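Local atomic coordinates of glycoside Hydrolase (Bacteroides plebeius, PDB entry 5T3B), a protein that belongs to glycoside hydrolase family 50 and so probably cleaves glycosidic bonds in polysaccharides, as the beta-agarases of this family do. Residues Ala175-Asn180 with Gly238-Asn243; Ser163-Gly168 with Gly434-Lys439. One frame throughout, in Å; residues are numbered along the deposited sequence. Where two conformers were deposited one is given.

Contact 1 (Ala175-Asn180 with Gly238-Asn243)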
loop_
_atom_site.group_PDB
_atom_site.type_symbol
_atom_site.label_atom_id
_atom_site.label_comp_id
_atom_site.label_asym_id
_atom_site.label_seq_id
_atom_site.Cartn_x
_atom_site.Cartn_y
_atom_site.Cartn_z
ATOM N N ALA A 175 20.748 2.074 0.407
ATOM C CA ALA A 175 21.251 1.217 -0.674
ATOM C C ALA A 175 20.591 1.552 -1.984
ATOM O O ALA A 175 21.248 1.707 -3.005
ATOM C CB ALA A 175 21.045 -0.229 -0.324
ATOM N N VAL A 176 19.281 1.642 -1.979
ATOM C CA VAL A 176 18.530 1.929 -3.187
ATOM C C VAL A 176 18.790 3.397 -3.634
ATOM O O VAL A 176 18.942 3.666 -4.817
ATOM C CB VAL A 176 17.056 1.667 -2.986
ATOM C CG1 VAL A 176 16.253 2.134 -4.156
ATOM C CG2 VAL A 176 16.820 0.184 -2.732
ATOM N N ASN A 177 18.839 4.302 -2.669
ATOM C CA ASN A 177 19.069 5.693 -2.976
ATOM C C ASN A 177 20.411 5.899 -3.662
ATOM O O ASN A 177 20.524 6.588 -4.674
ATOM C CB ASN A 177 18.904 6.516 -1.689
ATOM C CG ASN A 177 18.762 7.997 -1.944
ATOM O OD1 ASN A 177 19.746 8.732 -2.022
ATOM N ND2 ASN A 177 17.537 8.436 -2.026
ATOM N N ASP A 178 21.434 5.247 -3.124
ATOM C CA ASP A 178 22.794 5.335 -3.694
ATOM C C ASP A 178 22.787 4.734 -5.107
ATOM O O ASP A 178 23.384 5.293 -6.071
ATOM C CB ASP A 178 23.794 4.541 -2.838
ATOM C CG ASP A 178 24.156 5.221 -1.527
ATOM O OD1 ASP A 178 23.873 6.415 -1.360
ATOM O OD2 ASP A 178 24.737 4.527 -0.667
ATOM N N TYR A 179 22.164 3.576 -5.271
ATOM C CA TYR A 179 22.092 2.924 -6.562
ATOM C C TYR A 179 21.417 3.799 -7.621
ATOM O O TYR A 179 21.894 3.940 -8.731
ATOM C CB TYR A 179 21.412 1.558 -6.446
ATOM C CG TYR A 179 21.062 0.928 -7.766
ATOM C CD1 TYR A 179 21.959 0.119 -8.450
ATOM C CD2 TYR A 179 19.820 1.177 -8.317
ATOM C CE1 TYR A 179 21.535 -0.409 -9.713
ATOM C CE2 TYR A 179 19.382 0.671 -9.495
ATOM C CZ TYR A 179 20.215 -0.109 -10.182
ATOM O OH TYR A 179 19.816 -0.609 -11.444
ATOM N N ASN A 180 20.295 4.385 -7.270
ATOM C CA ASN A 180 19.557 5.163 -8.235
ATOM C C ASN A 180 20.272 6.401 -8.694
ATOM O O ASN A 180 20.089 6.816 -9.824
ATOM C CB ASN A 180 18.190 5.542 -7.659
ATOM C CG ASN A 180 17.213 4.417 -7.607
ATOM O OD1 ASN A 180 17.376 3.386 -8.271
ATOM N ND2 ASN A 180 16.178 4.577 -6.812
ATOM N N GLY A 238 16.496 14.285 3.698
ATOM C CA GLY A 238 17.610 14.790 2.904
ATOM C C GLY A 238 17.896 14.027 1.641
ATOM O O GLY A 238 18.080 14.620 0.600
ATOM N N MET A 239 17.828 12.705 1.722
ATOM C CA MET A 239 18.118 11.928 0.501
ATOM C C MET A 239 16.927 11.773 -0.451
ATOM O O MET A 239 17.061 11.302 -1.572
ATOM C CB MET A 239 18.690 10.565 0.842
ATOM C CG MET A 239 17.724 9.615 1.453
ATOM S SD MET A 239 18.440 7.905 1.654
ATOM C CE MET A 239 19.801 8.204 2.582
ATOM N N PHE A 240 15.756 12.199 0.014
ATOM C CA PHE A 240 14.534 11.993 -0.719
ATOM C C PHE A 240 14.025 13.230 -1.439
ATOM O O PHE A 240 13.397 13.145 -2.506
ATOM C CB PHE A 240 13.440 11.433 0.155
ATOM C CG PHE A 240 13.820 10.162 0.865
ATOM C CD1 PHE A 240 14.173 9.012 0.134
ATOM C CD2 PHE A 240 13.918 10.078 2.232
ATOM C CE1 PHE A 240 14.550 7.833 0.783
ATOM C CE2 PHE A 240 14.266 8.889 2.870
ATOM C CZ PHE A 240 14.587 7.778 2.133
ATOM N N ARG A 241 14.269 14.394 -0.859
ATOM C CA ARG A 241 13.715 15.597 -1.452
ATOM C C ARG A 241 14.397 15.880 -2.802
ATOM O O ARG A 241 15.603 15.688 -2.946
ATOM C CB ARG A 241 13.871 16.783 -0.496
ATOM C CG ARG A 241 15.284 17.209 -0.229
ATOM C CD ARG A 241 15.163 18.534 0.522
ATOM N NE ARG A 241 14.562 18.445 1.842
ATOM C CZ ARG A 241 15.256 18.166 2.920
ATOM N NH1 ARG A 241 16.610 18.059 2.853
ATOM N NH2 ARG A 241 14.607 18.001 4.071
ATOM N N ASN A 242 13.603 16.363 -3.751
ATOM C CA ASN A 242 14.104 16.731 -5.076
ATOM C C ASN A 242 14.819 15.614 -5.808
ATOM O O ASN A 242 15.701 15.819 -6.614
ATOM C CB ASN A 242 14.992 17.969 -4.987
ATOM C CG ASN A 242 14.241 19.144 -4.404
ATOM O OD1 ASN A 242 14.623 19.735 -3.350
ATOM N ND2 ASN A 242 13.178 19.441 -5.007
ATOM N N ASN A 243 14.407 14.391 -5.516
ATOM C CA ASN A 243 15.037 13.207 -6.054
ATOM C C ASN A 243 14.017 12.541 -6.980
ATOM O O ASN A 243 12.988 12.007 -6.487
ATOM C CB ASN A 243 15.467 12.312 -4.913
ATOM C CG ASN A 243 16.234 11.105 -5.400
ATOM O OD1 ASN A 243 16.006 10.600 -6.523
ATOM N ND2 ASN A 243 17.148 10.649 -4.583
HETATM O O HOH W 1 18.456 8.285 -5.479
#
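Two side-chain amides, N177 from the helix and N243 from the facing loop, share one backbone acceptor, the carbonyl oxygen of M239. N177 ND2 donates to M239 O over 2.9 Å, approaching from above the carbonyl plane. N243 ND2 reaches the same M239 O over 3.1 Å and comes in almost end-on to the C=O, at 168°. Converging on one acceptor brings N177 ND2 within 3.4 Å of N243 ND2; both are donors and do not bond to each other. The two amide planes are 71° apart. A water completes the polar group by giving a hydrogen bond to N177 O and accepting one from N243 ND2. With N243 OD1 also taken by D245 N, the rotation of this amide is fixed.

N177 belongs to helix 169-182, which follows strand 163-165 in a (beta/alpha)8 barrel; residues 238-243 lie in the long connection between helices 224-232 and 264-269, where F240 to N243 form a type II beta turn.

Van der Waals contact comes from M239. With CG between the backbone N and the carbonyl carbon (chi1 70°) and the chain extended at chi2, M239 SD lies alongside the root of N177, 3.6 Å from N177 CB, while M239 CB touches N177 OD1. M239 CG also sits over the centre of the neighbouring F240 ring, 3.5 Å above its plane, and that ring packs on Q189 and P191.

Contact 2 (Ser163-Gly168 with Gly434-Lys439)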
loop_
_atom_site.group_PDB
_atom_site.type_symbol
_atom_site.label_atom_id
_atom_site.label_comp_id
_atom_site.label_asym_id
_atom_site.label_seq_id
_atom_site.Cartn_x
_atom_site.Cartn_y
_atom_site.Cartn_z
ATOM N N SER A 163 9.116 -0.830 -8.297
ATOM C CA SER A 163 9.268 -0.009 -7.126
ATOM C C SER A 163 9.453 -0.839 -5.859
ATOM O O SER A 163 8.971 -2.012 -5.833
ATOM C CB SER A 163 8.069 0.886 -6.919
ATOM O OG SER A 163 7.795 1.718 -8.030
ATOM N N VAL A 164 10.095 -0.219 -4.876
ATOM C CA VAL A 164 10.157 -0.809 -3.556
ATOM C C VAL A 164 9.512 0.185 -2.611
ATOM O O VAL A 164 9.837 1.387 -2.638
ATOM C CB VAL A 164 11.589 -1.199 -3.160
ATOM C CG1 VAL A 164 12.014 -2.375 -4.006
ATOM C CG2 VAL A 164 12.562 -0.061 -3.243
ATOM N N CYS A 165 8.604 -0.270 -1.769
ATOM C CA CYS A 165 7.735 0.602 -0.994
ATOM C C CYS A 165 7.658 0.129 0.420
ATOM O O CYS A 165 7.057 -0.919 0.676
ATOM C CB CYS A 165 6.342 0.685 -1.621
ATOM S SG CYS A 165 6.254 1.156 -3.374
ATOM N N ALA A 166 8.195 0.950 1.318
ATOM C CA ALA A 166 8.134 0.845 2.755
ATOM C C ALA A 166 9.070 -0.131 3.384
ATOM O O ALA A 166 9.418 -1.174 2.797
ATOM C CB ALA A 166 6.705 0.629 3.264
ATOM N N PHE A 167 9.435 0.162 4.600
ATOM C CA PHE A 167 10.127 -0.784 5.461
ATOM C C PHE A 167 11.522 -1.188 5.033
ATOM O O PHE A 167 12.019 -2.209 5.447
ATOM C CB PHE A 167 9.283 -1.999 5.787
ATOM C CG PHE A 167 7.818 -1.728 6.054
ATOM C CD1 PHE A 167 7.437 -0.744 6.939
ATOM C CD2 PHE A 167 6.851 -2.447 5.423
ATOM C CE1 PHE A 167 6.087 -0.502 7.185
ATOM C CE2 PHE A 167 5.525 -2.218 5.644
ATOM C CZ PHE A 167 5.142 -1.278 6.529
ATOM N N GLY A 168 12.167 -0.381 4.237
ATOM C CA GLY A 168 13.549 -0.592 3.897
ATOM C C GLY A 168 14.519 -0.399 5.027
ATOM O O GLY A 168 15.642 -0.913 4.971
ATOM N N GLY A 434 -2.368 1.248 -8.341
ATOM C CA GLY A 434 -1.569 0.081 -8.306
ATOM C C GLY A 434 -1.394 -0.445 -6.893
ATOM O O GLY A 434 -2.200 -0.191 -5.980
ATOM N N TRP A 435 -0.375 -1.287 -6.772
ATOM C CA TRP A 435 -0.254 -2.118 -5.568
ATOM C C TRP A 435 1.189 -2.450 -5.268
ATOM O O TRP A 435 2.096 -2.288 -6.106
ATOM C CB TRP A 435 -1.062 -3.428 -5.717
ATOM C CG TRP A 435 -0.598 -4.286 -6.864
ATOM C CD1 TRP A 435 0.556 -5.035 -6.920
ATOM C CD2 TRP A 435 -1.251 -4.465 -8.129
ATOM N NE1 TRP A 435 0.649 -5.633 -8.145
ATOM C CE2 TRP A 435 -0.452 -5.351 -8.903
ATOM C CE3 TRP A 435 -2.476 -4.048 -8.652
ATOM C CZ2 TRP A 435 -0.809 -5.750 -10.186
ATOM C CZ3 TRP A 435 -2.828 -4.462 -9.913
ATOM C CH2 TRP A 435 -2.008 -5.313 -10.667
ATOM N N VAL A 436 1.334 -2.980 -4.053
ATOM C CA VAL A 436 2.598 -3.439 -3.525
ATOM C C VAL A 436 2.394 -4.762 -2.869
ATOM O O VAL A 436 1.582 -4.880 -1.941
ATOM C CB VAL A 436 3.198 -2.419 -2.515
ATOM C CG1 VAL A 436 4.551 -2.884 -2.002
ATOM C CG2 VAL A 436 3.245 -1.036 -3.091
ATOM N N PHE A 437 3.139 -5.762 -3.336
ATOM C CA PHE A 437 3.107 -7.083 -2.720
ATOM C C PHE A 437 3.950 -7.064 -1.451
ATOM O O PHE A 437 5.064 -6.560 -1.429
ATOM C CB PHE A 437 3.657 -8.114 -3.680
ATOM C CG PHE A 437 3.547 -9.552 -3.156
ATOM C CD1 PHE A 437 4.620 -10.157 -2.513
ATOM C CD2 PHE A 437 2.380 -10.276 -3.302
ATOM C CE1 PHE A 437 4.528 -11.451 -2.047
ATOM C CE2 PHE A 437 2.267 -11.581 -2.848
ATOM C CZ PHE A 437 3.331 -12.135 -2.182
ATOM N N PHE A 438 3.368 -7.567 -0.344
ATOM C CA PHE A 438 4.046 -7.658 0.913
ATOM C C PHE A 438 4.434 -9.102 1.111
ATOM O O PHE A 438 3.555 -9.935 1.329
ATOM C CB PHE A 438 3.137 -7.158 2.044
ATOM C CG PHE A 438 3.763 -7.144 3.400
ATOM C CD1 PHE A 438 4.422 -6.025 3.859
ATOM C CD2 PHE A 438 3.770 -8.255 4.219
ATOM C CE1 PHE A 438 5.063 -5.984 5.077
ATOM C CE2 PHE A 438 4.364 -8.215 5.457
ATOM C CZ PHE A 438 5.003 -7.095 5.884
ATOM N N LYS A 439 5.724 -9.487 0.947
ATOM C CA LYS A 439 6.915 -8.646 0.907
ATOM C C LYS A 439 8.019 -9.361 0.173
ATOM O O LYS A 439 7.844 -10.440 -0.364
ATOM C CB LYS A 439 7.314 -8.186 2.315
ATOM C CG LYS A 439 7.689 -9.320 3.240
ATOM C CD LYS A 439 8.118 -8.791 4.625
ATOM C CE LYS A 439 8.208 -9.829 5.707
ATOM N NZ LYS A 439 9.498 -10.563 5.666
#
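C165 and V436 meet through apolar atoms alone, with no hydrogen bond between the two segments. The sulfur C165 SG lies 3.7 Å from V436 CG2, and C165 CB is 3.8 Å from that same methyl. V436 straddles its partner: with CG1 anti to the backbone N (chi1 -178°), CG2 is placed against the sulfur and CG1 comes to 4.0 Å from C165 CB. Both side chains are buried, and V436 also touches M386.

Strands 163-165 and 432-437 flank strand 120-126, each pairing with it in parallel, as first, second and eighth strands do where a (beta/alpha)8 barrel closes. C165 and V436 thus reach past that strand toward each other on the inner side of the barrel wall, and backbone bonds tie C165 to I126.

The second part of the contact is aromatic. F167 and F438 cross at about a right angle, and F167 CE2 comes 3.8 Å from F438 CE1. F167 CD2 lies in the plane of the F438 ring at its edge, whereas F438 CE1 approaches the F167 ring obliquely. E389 of strand 385-394 is a shared neighbour of both rings. Each ring has a neighbour's CB over one face: A166 CB above F167, and K439 CB, 3.8 Å above F438, where the peptide bond joining F438 to K439 is cis.

One side of each contact lies on consecutive elements of the chain: strand 163-165 in contact 2 and helix 169-182 in contact 1. Their centres are 16 Å apart, contact 2 about 7 Å from the centre of the chain and contact 1 about 20 Å, so the pair runs from barrel interior to periphery. They touch where V164, whose CB leaves the backbone on the side away from residues 434-439, packs on the helix, V164 CG2 lying 4.3 Å from V176 CG2. A bound 1,2-ethanediol, probably from the crystallisation liquor, sits about 4 Å from the F438 side chain, consistent with a pocket beside contact 2.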